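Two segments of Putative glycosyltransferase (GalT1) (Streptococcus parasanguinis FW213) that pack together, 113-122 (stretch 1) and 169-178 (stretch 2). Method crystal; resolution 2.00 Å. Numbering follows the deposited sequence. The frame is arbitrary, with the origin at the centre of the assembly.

Stretch 1 113-122: GSDISVCNFN
Stretch 2, residues 169-178: PTKLFKAELF

Residues 116-122 of the first stretch and 171-174 of the second form neighbouring antiparallel strands, their N-to-C directions 175° apart and their axes approaching to 4.7 Å. The register pairs Ile116 with Phe173 (CA to CA 4.7 Å), Ser117 with Leu172 (CA to CA 5.2 Å) and Val118 with Lys171 (CA to CA 4.3 Å). The bridged residues are extended, with phi/psi of -144/139 at Ile116, -122/150 at Ser117 and -139/135 at Val118, against -133/131 at Lys171, -109/120 at Leu172 and -113/136 at Phe173. Gly113, at 66/33, closes the preceding helix in a Schellman motif, where its positive phi favours glycine; Ser114 (-89/167) and Asp115 (-100/-19) then lead into the strand. The second strand follows Thr170, itself at a positive phi (77/8), and gives way after Lys174 (-56/133) to a 3-10 segment, 175-178, in which Leu177 N bonds to Lys174 O at 3.1 Å.

The backbone hydrogen bonds fix this register. Ser117 and Leu172 form the hydrogen-bonded pair: Ser117 N donates to Leu172 O at 3.0 Å, and Leu172 N to Ser117 O at 2.8 Å. Beyond the bridges, Lys174 N reaches Asp115 O at 3.0 Å and Cys119 N reaches Thr170 O at 2.8 Å, each close to linear. In the non-hydrogen-bonded pairs the alpha carbons lie closer together, and CA-H...O contacts supplement the ladder: Ile116 CA to Leu172 O at 3.2 Å, Lys171 CA to Ser117 O at 3.3 Å, and Val118 CA to Thr170 O at 3.3 Å.

Charge pairing secures the end near Asp115. Lys174, chi1 m and the rest of its chain t, extends NZ to Asp115 OD2, a salt bridge of 2.9 Å; Asp115 has chi1 m and chi2 119°. The long lysine chain spans the distance while its methylenes pass the backbone, CE lying 3.4 Å from Ser114 O. One water donates to Ser114 O at 2.7 Å and accepts a weak bond from Lys174 NZ at 3.2 Å. Another weakly links the acids, donating to Asp115 OD2 at 3.4 Å and to Glu176 OE2 at 2.7 Å.

Apolar packing occupies the face shared by Ile116, Val118, Lys171 and Phe173. Ile116 (m, t) puts CD1 3.8 Å from Phe173 CD1, at the edge of a ring set by chi1 m and chi2 -84°. Ile116 CG1 also meets Leu177 CD2 at 3.7 Å, the leucine (chi1 -86°, m; chi2 8°, between wells) pointing toward the first stretch from the 3-10 segment. Val118 (t), whose branched beta carbon suits an extended strand, rests CG1 3.8 Å from CG of Lys171 (m, t, t, p), so the aliphatic part of the lysine serves as hydrocarbon while its NZ bonds Pro169 O at 2.7 Å.

On the opposite face, Ser117 (p) fits beside Leu172 (t, p), OG lying 3.5 Å from Leu172 CB; the serine hydroxyl is satisfied elsewhere in the structure. Thr170 (p) points toward the first stretch, its CB 3.9 Å from SG of Cys119 (p) and its CG2 4.3 Å from CB of Phe121 (p).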

ATOM      1  N   GLY A 113      17.982 -27.080 -42.470  1.00 31.28           N
ATOM      2  CA  GLY A 113      16.706 -26.470 -42.789  1.00 33.45           C
ATOM      3  C   GLY A 113      15.771 -26.511 -41.594  1.00 34.93           C
ATOM      4  O   GLY A 113      14.556 -26.639 -41.741  1.00 28.96           O
ATOM      5  N   SER A 114      16.336 -26.418 -40.396  1.00 26.25           N
ATOM      6  CA  SER A 114      15.523 -26.409 -39.181  1.00 27.57           C
ATOM      7  C   SER A 114      15.123 -24.991 -38.819  1.00 26.51           C
ATOM      8  O   SER A 114      15.683 -24.038 -39.336  1.00 29.22           O
ATOM      9  CB  SER A 114      16.300 -27.017 -38.018  1.00 22.87           C
ATOM     10  OG  SER A 114      16.424 -28.410 -38.179  1.00 26.19           O
ATOM     11  N   ASP A 115      14.174 -24.853 -37.900  1.00 26.08           N
ATOM     12  CA  ASP A 115      13.736 -23.533 -37.459  1.00 26.34           C
ATOM     13  C   ASP A 115      14.390 -23.162 -36.138  1.00 25.86           C
ATOM     14  O   ASP A 115      14.419 -21.993 -35.755  1.00 25.38           O
ATOM     15  CB  ASP A 115      12.228 -23.537 -37.296  1.00 23.17           C
ATOM     16  CG  ASP A 115      11.515 -23.917 -38.592  1.00 34.17           C
ATOM     17  OD1 ASP A 115      10.801 -24.938 -38.607  1.00 37.54           O
ATOM     18  OD2 ASP A 115      11.696 -23.204 -39.599  1.00 44.16           O
ATOM     19  N   ILE A 116      14.877 -24.187 -35.443  1.00 23.17           N
ATOM     20  CA  ILE A 116      15.516 -24.057 -34.135  1.00 24.84           C
ATOM     21  C   ILE A 116      16.651 -25.074 -34.069  1.00 28.19           C
ATOM     22  O   ILE A 116      16.509 -26.192 -34.566  1.00 20.23           O
ATOM     23  CB  ILE A 116      14.515 -24.348 -32.986  1.00 21.05           C
ATOM     24  CG1 ILE A 116      13.316 -23.389 -33.071  1.00 22.78           C
ATOM     25  CG2 ILE A 116      15.212 -24.234 -31.609  1.00 16.19           C
ATOM     26  CD1 ILE A 116      12.182 -23.693 -32.099  1.00 25.95           C
ATOM     27  N   SER A 117      17.787 -24.677 -33.501  1.00 21.22           N
ATOM     28  CA  SER A 117      18.825 -25.627 -33.129  1.00 26.99           C
ATOM     29  C   SER A 117      19.084 -25.485 -31.625  1.00 25.79           C
ATOM     30  O   SER A 117      18.893 -24.412 -31.045  1.00 21.73           O
ATOM     31  CB  SER A 117      20.111 -25.420 -33.934  1.00 22.39           C
ATOM     32  OG  SER A 117      20.730 -24.188 -33.609  1.00 23.30           O
ATOM     33  N   VAL A 118      19.490 -26.582 -31.001  1.00 21.25           N
ATOM     34  CA  VAL A 118      19.629 -26.655 -29.554  1.00 23.41           C
ATOM     35  C   VAL A 118      20.897 -27.429 -29.269  1.00 30.75           C
ATOM     36  O   VAL A 118      21.150 -28.459 -29.902  1.00 25.23           O
ATOM     37  CB  VAL A 118      18.438 -27.418 -28.915  1.00 21.35           C
ATOM     38  CG1 VAL A 118      18.584 -27.501 -27.378  1.00 19.76           C
ATOM     39  CG2 VAL A 118      17.100 -26.781 -29.301  1.00 20.56           C
ATOM     40  N   CYS A 119      21.713 -26.936 -28.346  1.00 23.53           N
ATOM     41  CA  CYS A 119      22.838 -27.741 -27.878  1.00 23.57           C
ATOM     42  C   CYS A 119      22.665 -28.042 -26.402  1.00 23.45           C
ATOM     43  O   CYS A 119      21.652 -27.681 -25.797  1.00 24.18           O
ATOM     44  CB  CYS A 119      24.203 -27.085 -28.179  1.00 20.77           C
ATOM     45  SG  CYS A 119      24.621 -25.597 -27.221  1.00 27.84           S
ATOM     46  N   ASN A 120      23.646 -28.707 -25.820  1.00 21.65           N
ATOM     47  CA  ASN A 120      23.554 -29.103 -24.428  1.00 24.18           C
ATOM     48  C   ASN A 120      24.454 -28.186 -23.604  1.00 24.63           C
ATOM     49  O   ASN A 120      24.998 -27.198 -24.119  1.00 20.61           O
ATOM     50  CB  ASN A 120      23.971 -30.576 -24.284  1.00 24.41           C
ATOM     51  CG  ASN A 120      23.231 -31.292 -23.168  1.00 27.71           C
ATOM     52  OD1 ASN A 120      22.917 -30.704 -22.132  1.00 23.80           O
ATOM     53  ND2 ASN A 120      22.941 -32.567 -23.379  1.00 25.91           N
ATOM     54  N   PHE A 121      24.613 -28.494 -22.326  1.00 24.17           N
ATOM     55  CA  PHE A 121      25.511 -27.689 -21.500  1.00 25.18           C
ATOM     56  C   PHE A 121      26.320 -28.567 -20.562  1.00 25.13           C
ATOM     57  O   PHE A 121      25.882 -29.648 -20.172  1.00 23.13           O
ATOM     58  CB  PHE A 121      24.726 -26.627 -20.697  1.00 25.15           C
ATOM     59  CG  PHE A 121      23.767 -27.203 -19.702  1.00 28.02           C
ATOM     60  CD1 PHE A 121      24.175 -27.490 -18.407  1.00 40.25           C
ATOM     61  CD2 PHE A 121      22.460 -27.474 -20.059  1.00 33.24           C
ATOM     62  CE1 PHE A 121      23.291 -28.031 -17.491  1.00 47.27           C
ATOM     63  CE2 PHE A 121      21.574 -28.020 -19.150  1.00 44.75           C
ATOM     64  CZ  PHE A 121      21.986 -28.297 -17.867  1.00 48.02           C
ATOM     65  N   ASN A 122      27.509 -28.101 -20.208  1.00 24.02           N
ATOM     66  CA  ASN A 122      28.271 -28.714 -19.133  1.00 22.76           C
ATOM     67  C   ASN A 122      28.215 -27.697 -18.010  1.00 29.94           C
ATOM     68  O   ASN A 122      27.666 -26.614 -18.193  1.00 28.26           O
ATOM     69  CB  ASN A 122      29.706 -29.024 -19.578  1.00 20.63           C
ATOM     70  CG  ASN A 122      29.817 -30.365 -20.280  1.00 28.17           C
ATOM     71  OD1 ASN A 122      29.100 -31.301 -19.942  1.00 30.98           O
ATOM     72  ND2 ASN A 122      30.706 -30.462 -21.264  1.00 31.97           N
ATOM     73  N   PRO A 169      18.790 -20.492 -22.530  1.00 19.11           N
ATOM     74  CA  PRO A 169      19.981 -20.546 -23.390  1.00 17.57           C
ATOM     75  C   PRO A 169      20.167 -21.888 -24.080  1.00 22.40           C
ATOM     76  O   PRO A 169      19.346 -22.798 -23.909  1.00 22.98           O
ATOM     77  CB  PRO A 169      21.140 -20.300 -22.407  1.00 17.98           C
ATOM     78  CG  PRO A 169      20.486 -19.510 -21.269  1.00 24.68           C
ATOM     79  CD  PRO A 169      19.140 -20.177 -21.131  1.00 21.28           C
ATOM     80  N   THR A 170      21.257 -21.988 -24.842  1.00 18.63           N
ATOM     81  CA  THR A 170      21.662 -23.187 -25.614  1.00 17.43           C
ATOM     82  C   THR A 170      20.861 -23.383 -26.893  1.00 23.14           C
ATOM     83  O   THR A 170      20.995 -24.399 -27.562  1.00 19.37           O
ATOM     84  CB  THR A 170      21.706 -24.534 -24.785  1.00 22.97           C
ATOM     85  OG1 THR A 170      20.426 -25.175 -24.782  1.00 24.62           O
ATOM     86  CG2 THR A 170      22.201 -24.312 -23.340  1.00 23.09           C
ATOM     87  N   LYS A 171      20.042 -22.392 -27.240  1.00 21.33           N
ATOM     88  CA  LYS A 171      19.056 -22.548 -28.288  1.00 21.80           C
ATOM     89  C   LYS A 171      19.091 -21.363 -29.234  1.00 22.06           C
ATOM     90  O   LYS A 171      19.102 -20.208 -28.807  1.00 21.98           O
ATOM     91  CB  LYS A 171      17.661 -22.713 -27.658  1.00 17.76           C
ATOM     92  CG  LYS A 171      17.606 -23.906 -26.681  1.00 18.74           C
ATOM     93  CD  LYS A 171      16.371 -23.909 -25.817  1.00 22.07           C
ATOM     94  CE  LYS A 171      16.460 -25.042 -24.803  1.00 25.59           C
ATOM     95  NZ  LYS A 171      17.560 -24.849 -23.804  1.00 24.77           N
ATOM     96  N   LEU A 172      19.130 -21.661 -30.527  1.00 22.27           N
ATOM     97  CA  LEU A 172      19.090 -20.641 -31.570  1.00 20.92           C
ATOM     98  C   LEU A 172      17.741 -20.711 -32.289  1.00 23.17           C
ATOM     99  O   LEU A 172      17.392 -21.749 -32.855  1.00 21.15           O
ATOM    100  CB  LEU A 172      20.239 -20.860 -32.557  1.00 20.05           C
ATOM    101  CG  LEU A 172      20.384 -19.863 -33.705  1.00 25.77           C
ATOM    102  CD1 LEU A 172      20.794 -18.502 -33.158  1.00 20.28           C
ATOM    103  CD2 LEU A 172      21.385 -20.365 -34.751  1.00 22.86           C
ATOM    104  N   PHE A 173      16.990 -19.607 -32.255  1.00 22.03           N
ATOM    105  CA  PHE A 173      15.629 -19.544 -32.798  1.00 21.87           C
ATOM    106  C   PHE A 173      15.539 -18.626 -34.019  1.00 21.54           C
ATOM    107  O   PHE A 173      16.077 -17.522 -33.991  1.00 21.15           O
ATOM    108  CB  PHE A 173      14.662 -18.958 -31.754  1.00 18.08           C
ATOM    109  CG  PHE A 173      14.618 -19.711 -30.449  1.00 22.20           C
ATOM    110  CD1 PHE A 173      13.805 -20.827 -30.304  1.00 21.25           C
ATOM    111  CD2 PHE A 173      15.370 -19.289 -29.363  1.00 22.69           C
ATOM    112  CE1 PHE A 173      13.760 -21.526 -29.103  1.00 18.10           C
ATOM    113  CE2 PHE A 173      15.328 -19.980 -28.147  1.00 18.79           C
ATOM    114  CZ  PHE A 173      14.524 -21.102 -28.021  1.00 16.93           C
ATOM    115  N   LYS A 174      14.838 -19.057 -35.067  1.00 19.95           N
ATOM    116  CA  LYS A 174      14.399 -18.120 -36.098  1.00 25.39           C
ATOM    117  C   LYS A 174      13.589 -17.041 -35.416  1.00 25.98           C
ATOM    118  O   LYS A 174      12.744 -17.333 -34.563  1.00 22.85           O
ATOM    119  CB  LYS A 174      13.557 -18.811 -37.172  1.00 21.50           C
ATOM    120  CG  LYS A 174      14.419 -19.562 -38.185  1.00 22.21           C
ATOM    121  CD  LYS A 174      13.597 -20.129 -39.315  1.00 31.88           C
ATOM    122  CE  LYS A 174      14.461 -20.985 -40.224  1.00 39.74           C
ATOM    123  NZ  LYS A 174      13.639 -21.812 -41.165  1.00 47.63           N
ATOM    124  N   ALA A 175      13.877 -15.789 -35.759  1.00 20.81           N
ATOM    125  CA  ALA A 175      13.270 -14.661 -35.052  1.00 31.92           C
ATOM    126  C   ALA A 175      11.770 -14.571 -35.321  1.00 34.14           C
ATOM    127  O   ALA A 175      11.006 -14.098 -34.475  1.00 29.13           O
ATOM    128  CB  ALA A 175      13.966 -13.360 -35.416  1.00 32.72           C
ATOM    129  N   GLU A 176      11.343 -15.055 -36.484  1.00 28.14           N
ATOM    130  CA  GLU A 176       9.920 -15.044 -36.828  1.00 36.81           C
ATOM    131  C   GLU A 176       9.075 -15.884 -35.856  1.00 35.47           C
ATOM    132  O   GLU A 176       7.881 -15.648 -35.714  1.00 33.65           O
ATOM    133  CB  GLU A 176       9.698 -15.516 -38.271  1.00 47.95           C
ATOM    134  CG  GLU A 176      10.096 -16.969 -38.515  1.00 60.52           C
ATOM    135  CD  GLU A 176      10.002 -17.373 -39.976  1.00 77.04           C
ATOM    136  OE1 GLU A 176       9.233 -16.730 -40.726  1.00 86.06           O
ATOM    137  OE2 GLU A 176      10.700 -18.333 -40.372  1.00 77.91           O
ATOM    138  N   LEU A 177       9.699 -16.848 -35.183  1.00 31.23           N
ATOM    139  CA  LEU A 177       9.000 -17.672 -34.200  1.00 27.95           C
ATOM    140  C   LEU A 177       8.423 -16.857 -33.020  1.00 27.41           C
ATOM    141  O   LEU A 177       7.487 -17.297 -32.360  1.00 26.87           O
ATOM    142  CB  LEU A 177       9.939 -18.748 -33.649  1.00 26.61           C
ATOM    143  CG  LEU A 177      10.159 -20.108 -34.318  1.00 31.49           C
ATOM    144  CD1 LEU A 177       9.519 -20.255 -35.685  1.00 25.41           C
ATOM    145  CD2 LEU A 177      11.628 -20.423 -34.372  1.00 30.29           C
ATOM    146  N   PHE A 178       8.977 -15.681 -32.751  1.00 24.84           N
ATOM    147  CA  PHE A 178       8.567 -14.915 -31.569  1.00 25.30           C
ATOM    148  C   PHE A 178       7.265 -14.101 -31.708  1.00 32.21           C
ATOM    149  O   PHE A 178       6.854 -13.421 -30.757  1.00 28.53           O
ATOM    150  CB  PHE A 178       9.718 -14.032 -31.056  1.00 20.39           C
ATOM    151  CG  PHE A 178      10.783 -14.805 -30.328  1.00 25.64           C
ATOM    152  CD1 PHE A 178      10.734 -14.953 -28.953  1.00 24.37           C
ATOM    153  CD2 PHE A 178      11.810 -15.415 -31.030  1.00 25.81           C
ATOM    154  CE1 PHE A 178      11.700 -15.678 -28.282  1.00 26.73           C
ATOM    155  CE2 PHE A 178      12.787 -16.137 -30.371  1.00 25.33           C
ATOM    156  CZ  PHE A 178      12.733 -16.276 -28.998  1.00 26.62           C
TER
HETATM  157  O   HOH W   1      16.553 -23.011 -41.706  1.00 32.82           O
HETATM  158  O   HOH W   2       9.600 -20.502 -39.178  1.00 59.91           O